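Local coordinates for hypothetical protein MTH1187 (Methanothermobacter thermautotrophicus, PDB 1LXN), which is of unknown function but belongs to the UPF0045 family of thiamine-binding-like proteins, forms a homotetramer and may bind thiamine or a related small ligand, at residues 27-32 against 43-48. Residues are numbered along the deposited sequence; the frame is centred on the assembly and turned at random.
Sequences EALKKL and TLLEAE
Leu29, on helix 19-29, points at strand 42-47 and meets Leu45 and Thr43. Its CB still lies 5.2 Å from CD2 of Leu45. CG of Leu29 comes closer, 4.7 Å from that same Leu45 CD2. The two methyls then make the contact. CD2 of Leu29 sits 4.1 Å from CD2 of Leu45. CD1 of Leu29 is 4.2 Å from Leu45 CD2, so this one strand methyl sits against both branches of the fork. CD1 also reaches the other way along the strand, where it lies 4.2 Å from CG2 of Thr43. The second Leu45 methyl, CD1, is a little more distant, 4.4 Å from Leu29 CD2.

The two leucine side chains meet at a slant, methyl against methyl. In Leu29, CG stands anti to the carbonyl carbon (chi1 -84°), which sets its fork toward the strand. The methyl of Thr43 comes nearer to Leu29 than its hydroxyl does.

Thr43 and Leu45 are two apart on the strand and face the helix together. Leu6 of the neighbouring strand 2-10 and Ala56 and Ala60 of helix 50-66 also touch Leu29, so the leucine is wedged between sheet and helix. Tyr36 and Leu53 also pack on Leu45.

Leu29 to Leu32 form a type I turn, with Leu32 N bonded to Leu29 O. On the exposed side, Lys30 NZ forms a salt bridge with Glu27 OE2 at 3.3 Å, meeting it nearly along its C-O axis.

This is helix-on-sheet packing in an alpha+beta, ferredoxin-like fold, with helices 19-29 and 50-66 on one face of a four-stranded antiparallel sheet. No hydrogen bond or salt bridge crosses between the segments. This part of the helix is therefore held against the strand by van der Waals contact and burial of apolar groups.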
ATOM      1  N   GLU A  27       0.605  -0.428 -10.045  1.00 24.35           N
ATOM      2  CA  GLU A  27       0.233  -1.251 -11.184  1.00 25.26           C
ATOM      3  C   GLU A  27       0.451  -2.724 -10.830  1.00 24.42           C
ATOM      4  O   GLU A  27      -0.325  -3.591 -11.237  1.00 22.07           O
ATOM      5  CB  GLU A  27       1.082  -0.880 -12.401  1.00 28.82           C
ATOM      6  CG  GLU A  27       0.408  -1.158 -13.733  1.00 37.75           C
ATOM      7  CD  GLU A  27      -0.483  -0.006 -14.190  1.00 43.89           C
ATOM      8  OE1 GLU A  27       0.065   1.074 -14.525  1.00 47.07           O
ATOM      9  OE2 GLU A  27      -1.725  -0.177 -14.210  1.00 44.47           O
ATOM     10  N   ALA A  28       1.509  -3.004 -10.071  1.00 21.95           N
ATOM     11  CA  ALA A  28       1.803  -4.376  -9.668  1.00 23.38           C
ATOM     12  C   ALA A  28       0.785  -4.848  -8.629  1.00 24.30           C
ATOM     13  O   ALA A  28       0.374  -6.007  -8.639  1.00 22.40           O
ATOM     14  CB  ALA A  28       3.217  -4.471  -9.107  1.00 22.46           C
ATOM     15  N   LEU A  29       0.385  -3.934  -7.743  1.00 26.67           N
ATOM     16  CA  LEU A  29      -0.599  -4.203  -6.688  1.00 29.08           C
ATOM     17  C   LEU A  29      -1.945  -4.592  -7.285  1.00 29.59           C
ATOM     18  O   LEU A  29      -2.605  -5.512  -6.809  1.00 32.31           O
ATOM     19  CB  LEU A  29      -0.826  -2.952  -5.827  1.00 29.25           C
ATOM     20  CG  LEU A  29       0.107  -2.628  -4.671  1.00 30.57           C
ATOM     21  CD1 LEU A  29      -0.135  -1.204  -4.194  1.00 30.25           C
ATOM     22  CD2 LEU A  29      -0.137  -3.618  -3.545  1.00 34.37           C
ATOM     23  N   LYS A  30      -2.347  -3.857  -8.315  1.00 30.03           N
ATOM     24  CA  LYS A  30      -3.621  -4.069  -8.995  1.00 30.53           C
ATOM     25  C   LYS A  30      -3.857  -5.491  -9.491  1.00 28.84           C
ATOM     26  O   LYS A  30      -5.000  -5.878  -9.730  1.00 29.66           O
ATOM     27  CB  LYS A  30      -3.739  -3.108 -10.185  1.00 30.58           C
ATOM     28  CG  LYS A  30      -3.767  -1.643  -9.802  1.00 35.70           C
ATOM     29  CD  LYS A  30      -3.688  -0.732 -11.027  1.00 37.29           C
ATOM     30  CE  LYS A  30      -4.881  -0.909 -11.956  1.00 39.61           C
ATOM     31  NZ  LYS A  30      -4.804   0.005 -13.138  1.00 41.25           N
ATOM     32  N   LYS A  31      -2.787  -6.259  -9.660  1.00 26.08           N
ATOM     33  CA  LYS A  31      -2.912  -7.623 -10.157  1.00 25.82           C
ATOM     34  C   LYS A  31      -3.316  -8.642  -9.096  1.00 25.22           C
ATOM     35  O   LYS A  31      -3.710  -9.760  -9.431  1.00 23.85           O
ATOM     36  CB  LYS A  31      -1.604  -8.068 -10.814  1.00 26.09           C
ATOM     37  CG  LYS A  31      -1.121  -7.140 -11.916  1.00 26.21           C
ATOM     38  CD  LYS A  31       0.082  -7.734 -12.629  1.00 30.31           C
ATOM     39  CE  LYS A  31       0.683  -6.749 -13.623  1.00 31.91           C
ATOM     40  NZ  LYS A  31      -0.382  -6.072 -14.410  1.00 31.50           N
ATOM     41  N   LEU A  32      -3.212  -8.266  -7.824  1.00 24.28           N
ATOM     42  CA  LEU A  32      -3.575  -9.170  -6.736  1.00 25.07           C
ATOM     43  C   LEU A  32      -5.000  -8.900  -6.289  1.00 24.93           C
ATOM     44  O   LEU A  32      -5.587  -7.886  -6.653  1.00 24.39           O
ATOM     45  CB  LEU A  32      -2.609  -9.020  -5.550  1.00 23.92           C
ATOM     46  CG  LEU A  32      -1.204  -9.631  -5.704  1.00 25.47           C
ATOM     47  CD1 LEU A  32      -1.327 -11.124  -6.018  1.00 25.06           C
ATOM     48  CD2 LEU A  32      -0.433  -8.936  -6.812  1.00 21.30           C
ATOM     49  N   THR A  43      -0.133   4.314  -0.325  1.00 22.47           N
ATOM     50  CA  THR A  43      -1.329   3.634  -0.806  1.00 22.14           C
ATOM     51  C   THR A  43      -2.033   2.822   0.291  1.00 23.40           C
ATOM     52  O   THR A  43      -1.417   1.999   0.972  1.00 22.14           O
ATOM     53  CB  THR A  43      -0.998   2.704  -1.994  1.00 22.62           C
ATOM     54  OG1 THR A  43      -0.409   3.472  -3.046  1.00 23.36           O
ATOM     55  CG2 THR A  43      -2.259   2.046  -2.530  1.00 20.95           C
ATOM     56  N   LEU A  44      -3.327   3.080   0.460  1.00 22.30           N
ATOM     57  CA  LEU A  44      -4.150   2.389   1.446  1.00 21.59           C
ATOM     58  C   LEU A  44      -4.615   1.063   0.847  1.00 22.11           C
ATOM     59  O   LEU A  44      -4.891   0.981  -0.344  1.00 22.16           O
ATOM     60  CB  LEU A  44      -5.355   3.262   1.807  1.00 20.94           C
ATOM     61  CG  LEU A  44      -5.217   4.361   2.875  1.00 22.78           C
ATOM     62  CD1 LEU A  44      -3.803   4.861   2.965  1.00 22.14           C
ATOM     63  CD2 LEU A  44      -6.183   5.496   2.558  1.00 21.22           C
ATOM     64  N   LEU A  45      -4.700   0.024   1.670  1.00 22.84           N
ATOM     65  CA  LEU A  45      -5.111  -1.288   1.184  1.00 22.29           C
ATOM     66  C   LEU A  45      -6.111  -1.999   2.085  1.00 21.56           C
ATOM     67  O   LEU A  45      -6.192  -1.741   3.287  1.00 20.37           O
ATOM     68  CB  LEU A  45      -3.883  -2.198   1.041  1.00 22.66           C
ATOM     69  CG  LEU A  45      -2.709  -1.747   0.159  1.00 23.71           C
ATOM     70  CD1 LEU A  45      -1.469  -2.568   0.495  1.00 21.39           C
ATOM     71  CD2 LEU A  45      -3.079  -1.908  -1.309  1.00 20.75           C
ATOM     72  N   GLU A  46      -6.866  -2.905   1.476  1.00 19.94           N
ATOM     73  CA  GLU A  46      -7.821  -3.745   2.186  1.00 21.84           C
ATOM     74  C   GLU A  46      -7.626  -5.128   1.578  1.00 20.95           C
ATOM     75  O   GLU A  46      -7.579  -5.283   0.351  1.00 19.11           O
ATOM     76  CB  GLU A  46      -9.261  -3.286   1.971  1.00 21.51           C
ATOM     77  CG  GLU A  46      -9.562  -1.908   2.510  1.00 25.17           C
ATOM     78  CD  GLU A  46     -11.017  -1.535   2.317  1.00 28.66           C
ATOM     79  OE1 GLU A  46     -11.662  -2.145   1.439  1.00 29.89           O
ATOM     80  OE2 GLU A  46     -11.509  -0.632   3.028  1.00 28.64           O
ATOM     81  N   ALA A  47      -7.487  -6.128   2.436  1.00 20.79           N
ATOM     82  CA  ALA A  47      -7.280  -7.494   1.974  1.00 20.97           C
ATOM     83  C   ALA A  47      -8.115  -8.434   2.825  1.00 23.02           C
ATOM     84  O   ALA A  47      -8.509  -8.084   3.936  1.00 22.74           O
ATOM     85  CB  ALA A  47      -5.796  -7.856   2.079  1.00 18.41           C
ATOM     86  N   GLU A  48      -8.384  -9.624   2.299  1.00 25.85           N
ATOM     87  CA  GLU A  48      -9.170 -10.620   3.013  1.00 27.71           C
ATOM     88  C   GLU A  48      -8.294 -11.522   3.873  1.00 26.43           C
ATOM     89  O   GLU A  48      -8.784 -12.188   4.781  1.00 24.99           O
ATOM     90  CB  GLU A  48      -9.957 -11.481   2.025  1.00 31.80           C
ATOM     91  CG  GLU A  48     -11.194 -10.814   1.454  1.00 38.29           C
ATOM     92  CD  GLU A  48     -11.842 -11.650   0.362  1.00 43.88           C
ATOM     93  OE1 GLU A  48     -13.002 -11.351  -0.003  1.00 46.81           O
ATOM     94  OE2 GLU A  48     -11.187 -12.599  -0.134  1.00 45.48           O
TER